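Local atomic coordinates of beta-fructofuranosidase, insoluble isoenzyme CWINV1 (Arabidopsis thaliana, PDB entry 2OXB), a protein that hydrolyses the terminal fructose units of sucrose and 1-kestose, and less readily of neokestose and levan, as a cell-wall invertase. Residues K285-S297 and G307-W319. The protein carries 1 engineered substitution. Sequence-based numbering, arbitrary orientation.
With NAG (2-acetamido-2-deoxy-beta-D-glucopyranose), chain C.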
loop_
_atom_site.group_PDB
_atom_site.type_symbol
_atom_site.label_atom_id
_atom_site.label_comp_id
_atom_site.label_asym_id
_atom_site.label_seq_id
_atom_site.Cartn_x
_atom_site.Cartn_y
_atom_site.Cartn_z
ATOM N N LYS A 285 -6.061 12.180 14.877
ATOM C CA LYS A 285 -7.057 11.135 15.052
ATOM C C LYS A 285 -6.524 9.956 15.849
ATOM O O LYS A 285 -7.263 9.032 16.199
ATOM C CB LYS A 285 -7.553 10.689 13.681
ATOM C CG LYS A 285 -7.879 11.871 12.762
ATOM C CD LYS A 285 -9.209 12.515 13.084
ATOM C CE LYS A 285 -10.355 11.604 12.709
ATOM N NZ LYS A 285 -10.370 11.310 11.252
ATOM N N ASN A 286 -5.234 10.009 16.154
ATOM C CA ASN A 286 -4.573 8.946 16.904
ATOM C C ASN A 286 -4.519 7.666 16.066
ATOM O O ASN A 286 -4.603 6.554 16.599
ATOM C CB ASN A 286 -5.322 8.673 18.208
ATOM C CG ASN A 286 -4.489 7.898 19.209
ATOM O OD1 ASN A 286 -3.516 8.423 19.761
ATOM N ND2 ASN A 286 -4.860 6.639 19.449
ATOM N N ARG A 287 -4.381 7.819 14.752
ATOM C CA ARG A 287 -4.319 6.655 13.884
ATOM C C ARG A 287 -3.069 6.632 13.021
ATOM O O ARG A 287 -2.343 7.622 12.930
ATOM C CB ARG A 287 -5.562 6.583 12.998
ATOM C CG ARG A 287 -5.723 7.716 12.029
ATOM C CD ARG A 287 -7.119 7.693 11.462
ATOM N NE ARG A 287 -7.209 8.329 10.152
ATOM C CZ ARG A 287 -6.857 9.586 9.894
ATOM N NH1 ARG A 287 -6.381 10.356 10.857
ATOM N NH2 ARG A 287 -6.995 10.084 8.669
ATOM N N ARG A 288 -2.813 5.481 12.409
ATOM C CA ARG A 288 -1.663 5.315 11.538
ATOM C C ARG A 288 -2.136 5.161 10.094
ATOM O O ARG A 288 -2.826 4.199 9.748
ATOM C CB ARG A 288 -0.847 4.095 11.980
ATOM C CG ARG A 288 0.425 3.860 11.148
ATOM C CD ARG A 288 1.342 2.780 11.750
ATOM N NE ARG A 288 2.192 3.303 12.816
ATOM C CZ ARG A 288 3.246 4.094 12.621
ATOM N NH1 ARG A 288 3.594 4.461 11.396
ATOM N NH2 ARG A 288 3.951 4.530 13.654
ATOM N N ILE A 289 -1.772 6.134 9.264
ATOM C CA ILE A 289 -2.145 6.138 7.853
ATOM C C ILE A 289 -1.098 5.426 7.012
ATOM O O ILE A 289 0.100 5.614 7.212
ATOM C CB ILE A 289 -2.284 7.573 7.302
ATOM C CG1 ILE A 289 -3.588 8.221 7.790
ATOM C CG2 ILE A 289 -2.285 7.539 5.783
ATOM C CD1 ILE A 289 -3.698 8.422 9.286
ATOM N N LEU A 290 -1.551 4.635 6.050
ATOM C CA LEU A 290 -0.633 3.897 5.199
ATOM C C LEU A 290 -0.714 4.241 3.713
ATOM O O LEU A 290 -1.705 3.939 3.038
ATOM C CB LEU A 290 -0.859 2.403 5.395
ATOM C CG LEU A 290 -0.006 1.482 4.530
ATOM C CD1 LEU A 290 0.393 0.268 5.362
ATOM C CD2 LEU A 290 -0.770 1.061 3.275
ATOM N N TRP A 291 0.351 4.857 3.208
ATOM C CA TRP A 291 0.437 5.241 1.802
ATOM C C TRP A 291 1.157 4.221 0.925
ATOM O O TRP A 291 2.190 3.678 1.309
ATOM C CB TRP A 291 1.169 6.564 1.638
ATOM C CG TRP A 291 0.491 7.732 2.202
ATOM C CD1 TRP A 291 0.605 8.219 3.477
ATOM C CD2 TRP A 291 -0.377 8.622 1.503
ATOM N NE1 TRP A 291 -0.137 9.371 3.610
ATOM C CE2 TRP A 291 -0.751 9.640 2.413
ATOM C CE3 TRP A 291 -0.878 8.661 0.192
ATOM C CZ2 TRP A 291 -1.604 10.694 2.050
ATOM C CZ3 TRP A 291 -1.727 9.706 -0.172
ATOM C CH2 TRP A 291 -2.080 10.710 0.758
ATOM N N GLY A 292 0.614 4.002 -0.270
ATOM C CA GLY A 292 1.198 3.066 -1.219
ATOM C C GLY A 292 1.123 3.619 -2.631
ATOM O O GLY A 292 0.095 4.175 -3.027
ATOM N N TRP A 293 2.202 3.450 -3.395
ATOM C CA TRP A 293 2.280 3.965 -4.754
ATOM C C TRP A 293 1.500 3.223 -5.858
ATOM O O TRP A 293 0.600 3.808 -6.459
ATOM C CB TRP A 293 3.758 4.160 -5.144
ATOM C CG TRP A 293 4.012 4.301 -6.625
ATOM C CD1 TRP A 293 3.307 5.060 -7.518
ATOM C CD2 TRP A 293 5.028 3.626 -7.387
ATOM N NE1 TRP A 293 3.815 4.893 -8.786
ATOM C CE2 TRP A 293 4.873 4.023 -8.734
ATOM C CE3 TRP A 293 6.055 2.724 -7.057
ATOM C CZ2 TRP A 293 5.704 3.551 -9.758
ATOM C CZ3 TRP A 293 6.884 2.253 -8.074
ATOM C CH2 TRP A 293 6.700 2.671 -9.414
ATOM N N THR A 294 1.800 1.966 -6.151
ATOM C CA THR A 294 1.046 1.277 -7.219
ATOM C C THR A 294 1.405 1.704 -8.645
ATOM O O THR A 294 0.949 2.733 -9.154
ATOM C CB THR A 294 -0.494 1.448 -7.066
ATOM O OG1 THR A 294 -0.959 0.651 -5.974
ATOM C CG2 THR A 294 -1.221 0.995 -8.333
ATOM N N ASN A 295 2.206 0.854 -9.270
ATOM C CA ASN A 295 2.686 0.994 -10.630
ATOM C C ASN A 295 1.575 1.377 -11.574
ATOM O O ASN A 295 0.437 1.611 -11.187
ATOM C CB ASN A 295 3.218 -0.355 -11.110
ATOM C CG ASN A 295 4.660 -0.317 -11.513
ATOM O OD1 ASN A 295 5.176 0.720 -11.932
ATOM N ND2 ASN A 295 5.312 -1.473 -11.415
ATOM N N GLU A 296 1.936 1.368 -12.845
ATOM C CA GLU A 296 1.032 1.664 -13.932
ATOM C C GLU A 296 1.013 0.384 -14.777
ATOM O O GLU A 296 2.022 0.064 -15.401
ATOM C CB GLU A 296 1.611 2.799 -14.755
ATOM C CG GLU A 296 0.626 3.459 -15.671
ATOM C CD GLU A 296 -0.225 4.473 -14.942
ATOM O OE1 GLU A 296 0.375 5.368 -14.322
ATOM O OE2 GLU A 296 -1.474 4.369 -14.995
ATOM N N SER A 297 -0.107 -0.343 -14.797
ATOM C CA SER A 297 -0.211 -1.595 -15.563
ATOM C C SER A 297 -0.292 -1.426 -17.084
ATOM O O SER A 297 -0.429 -2.408 -17.812
ATOM C CB SER A 297 -1.427 -2.416 -15.099
ATOM O OG SER A 297 -1.196 -3.077 -13.863
ATOM N N GLY A 307 0.379 11.038 -21.238
ATOM C CA GLY A 307 1.044 12.110 -20.525
ATOM C C GLY A 307 1.243 11.890 -19.037
ATOM O O GLY A 307 1.821 12.741 -18.366
ATOM N N TRP A 308 0.784 10.763 -18.510
ATOM C CA TRP A 308 0.946 10.516 -17.082
ATOM C C TRP A 308 1.215 9.053 -16.681
ATOM O O TRP A 308 0.902 8.101 -17.409
ATOM C CB TRP A 308 -0.280 11.041 -16.322
ATOM C CG TRP A 308 -1.575 10.431 -16.753
ATOM C CD1 TRP A 308 -2.461 10.929 -17.667
ATOM C CD2 TRP A 308 -2.102 9.173 -16.334
ATOM N NE1 TRP A 308 -3.511 10.052 -17.849
ATOM C CE2 TRP A 308 -3.316 8.966 -17.040
ATOM C CE3 TRP A 308 -1.667 8.196 -15.436
ATOM C CZ2 TRP A 308 -4.099 7.823 -16.872
ATOM C CZ3 TRP A 308 -2.448 7.049 -15.267
ATOM C CH2 TRP A 308 -3.653 6.877 -15.984
ATOM N N SER A 309 1.816 8.889 -15.511
ATOM C CA SER A 309 2.117 7.560 -14.987
ATOM C C SER A 309 2.262 7.621 -13.475
ATOM O O SER A 309 3.066 8.385 -12.946
ATOM C CB SER A 309 3.402 6.994 -15.616
ATOM O OG SER A 309 3.704 5.706 -15.113
ATOM N N GLY A 310 1.448 6.838 -12.780
ATOM C CA GLY A 310 1.522 6.798 -11.332
ATOM C C GLY A 310 0.384 7.445 -10.571
ATOM O O GLY A 310 0.094 8.630 -10.721
ATOM N N ILE A 311 -0.275 6.636 -9.750
ATOM C CA ILE A 311 -1.367 7.116 -8.916
ATOM C C ILE A 311 -0.978 6.767 -7.483
ATOM O O ILE A 311 -0.045 5.996 -7.257
ATOM C CB ILE A 311 -2.713 6.424 -9.236
ATOM C CG1 ILE A 311 -2.692 4.980 -8.743
ATOM C CG2 ILE A 311 -2.990 6.501 -10.711
ATOM C CD1 ILE A 311 -3.987 4.259 -8.891
ATOM N N GLN A 312 -1.690 7.333 -6.516
ATOM C CA GLN A 312 -1.411 7.047 -5.119
ATOM C C GLN A 312 -2.656 6.373 -4.568
ATOM O O GLN A 312 -3.762 6.897 -4.701
ATOM C CB GLN A 312 -1.140 8.342 -4.358
ATOM C CG GLN A 312 -0.336 8.144 -3.099
ATOM C CD GLN A 312 1.153 7.915 -3.378
ATOM O OE1 GLN A 312 1.902 7.478 -2.499
ATOM N NE2 GLN A 312 1.588 8.230 -4.600
ATOM N N THR A 313 -2.484 5.199 -3.979
ATOM C CA THR A 313 -3.615 4.496 -3.413
ATOM C C THR A 313 -4.172 5.267 -2.220
ATOM O O THR A 313 -3.443 5.987 -1.526
ATOM C CB THR A 313 -3.211 3.112 -2.933
ATOM O OG1 THR A 313 -2.158 3.239 -1.969
ATOM C CG2 THR A 313 -2.746 2.279 -4.095
ATOM N N ILE A 314 -5.466 5.097 -1.977
ATOM C CA ILE A 314 -6.109 5.775 -0.869
ATOM C C ILE A 314 -5.398 5.449 0.429
ATOM O O ILE A 314 -5.111 4.288 0.724
ATOM C CB ILE A 314 -7.593 5.371 -0.717
ATOM C CG1 ILE A 314 -8.205 6.139 0.449
ATOM C CG2 ILE A 314 -7.702 3.869 -0.458
ATOM C CD1 ILE A 314 -9.553 5.625 0.858
ATOM N N PRO A 315 -5.106 6.483 1.226
ATOM C CA PRO A 315 -4.425 6.275 2.502
ATOM C C PRO A 315 -5.171 5.209 3.284
ATOM O O PRO A 315 -6.370 5.297 3.447
ATOM C CB PRO A 315 -4.497 7.655 3.149
ATOM C CG PRO A 315 -4.405 8.578 1.956
ATOM C CD PRO A 315 -5.372 7.916 0.995
ATOM N N ARG A 316 -4.469 4.179 3.734
ATOM C CA ARG A 316 -5.116 3.119 4.494
ATOM C C ARG A 316 -4.803 3.291 5.968
ATOM O O ARG A 316 -3.866 3.996 6.343
ATOM C CB ARG A 316 -4.632 1.721 4.028
ATOM C CG ARG A 316 -5.181 1.202 2.667
ATOM C CD ARG A 316 -4.074 0.533 1.835
ATOM N NE ARG A 316 -4.497 -0.287 0.676
ATOM C CZ ARG A 316 -5.328 0.096 -0.296
ATOM N NH1 ARG A 316 -5.884 1.309 -0.284
ATOM N NH2 ARG A 316 -5.574 -0.729 -1.309
ATOM N N LYS A 317 -5.620 2.660 6.798
ATOM C CA LYS A 317 -5.403 2.676 8.233
ATOM C C LYS A 317 -5.024 1.244 8.566
ATOM O O LYS A 317 -5.777 0.326 8.264
ATOM C CB LYS A 317 -6.682 3.060 8.981
ATOM C CG LYS A 317 -6.527 3.112 10.503
ATOM C CD LYS A 317 -7.874 3.138 11.252
ATOM C CE LYS A 317 -7.646 3.115 12.783
ATOM N NZ LYS A 317 -8.871 3.010 13.640
ATOM N N ILE A 318 -3.855 1.040 9.160
ATOM C CA ILE A 318 -3.428 -0.310 9.515
ATOM C C ILE A 318 -3.328 -0.515 11.031
ATOM O O ILE A 318 -3.376 0.441 11.813
ATOM C CB ILE A 318 -2.066 -0.667 8.857
ATOM C CG1 ILE A 318 -1.012 0.411 9.131
ATOM C CG2 ILE A 318 -2.250 -0.803 7.385
ATOM C CD1 ILE A 318 -0.170 0.148 10.355
ATOM N N TRP A 319 -3.205 -1.772 11.441
ATOM C CA TRP A 319 -3.085 -2.119 12.848
ATOM C C TRP A 319 -3.194 -3.618 13.033
ATOM O O TRP A 319 -3.867 -4.308 12.275
ATOM C CB TRP A 319 -4.167 -1.421 13.665
ATOM C CG TRP A 319 -5.538 -1.983 13.472
ATOM C CD1 TRP A 319 -6.149 -2.920 14.236
ATOM C CD2 TRP A 319 -6.473 -1.622 12.450
ATOM N NE1 TRP A 319 -7.414 -3.165 13.762
ATOM C CE2 TRP A 319 -7.639 -2.380 12.665
ATOM C CE3 TRP A 319 -6.434 -0.732 11.376
ATOM C CZ2 TRP A 319 -8.762 -2.276 11.849
ATOM C CZ3 TRP A 319 -7.549 -0.629 10.560
ATOM C CH2 TRP A 319 -8.701 -1.398 10.804
HETATM C C1 NAG C . 5.649 -2.201 -12.620
HETATM C C2 NAG C . 5.284 -3.687 -12.474
HETATM C C3 NAG C . 5.315 -4.438 -13.820
HETATM C C4 NAG C . 4.675 -3.655 -14.970
HETATM C C5 NAG C . 5.288 -2.258 -14.960
HETATM C C6 NAG C . 4.883 -1.315 -16.085
HETATM C C7 NAG C . 7.165 -5.134 -12.019
HETATM C C8 NAG C . 8.533 -4.534 -12.329
HETATM N N2 NAG C . 6.215 -4.322 -11.559
HETATM O O3 NAG C . 4.675 -5.699 -13.687
HETATM O O4 NAG C . 4.963 -4.310 -16.195
HETATM O O5 NAG C . 4.965 -1.614 -13.724
HETATM O O6 NAG C . 5.644 -0.113 -16.030
HETATM O O7 NAG C . 6.978 -6.336 -12.204
#
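Leu290 and Arg316 form an antiparallel hydrogen-bonded pair that joins strands 287-291 and 316-319. Arg316 N gives a nearly straight bond to Leu290 O at 2.9 Å. Leu290 N faces Arg316 O in return, but the modelled distance is too short to be trusted. Further along, Gly292 O accepts two bonds, both from Thr313. Thr313 N lies almost in line with the carbonyl, 2.9 Å from Gly292 O. Thr313 OG1 comes to Gly292 O from the side, tilted out of the carbonyl plane, at 2.7 Å. Thr313 chi1 of 58° sets OG1 between its own N and carbonyl carbon, where it can share that acceptor.

Apolar side chains touch on both faces of the strand pair. On the Leu290 face, Leu290 CD1 meets Ile318 CG2 at 3.5 Å, with the side chains crossing at about a right angle. On the Ile289 face, Ile289 CG2 lies alongside Pro315 CB at 3.4 Å. Pro315 CG makes a CH-pi contact over the six-membered ring of Trp291, 3.5 Å from its centroid. Gln312 CG reaches the ring edge at Trp291 CE3, 3.4 Å away. Replacing Trp291 by an alanine would probably leave Pro315 CG and Gln312 CG without the ring they pack on.

Arg316 forms a salt bridge with Glu485, and Arg287 one with Asp282. Asn295 carries an N-linked NAG. Trp293 lies beside Asn18 and the active-site Asp19. The two central strands belong to a four-stranded antiparallel sheet, consistent with one blade of the five-bladed beta-propeller of glycosyl hydrolase family 32.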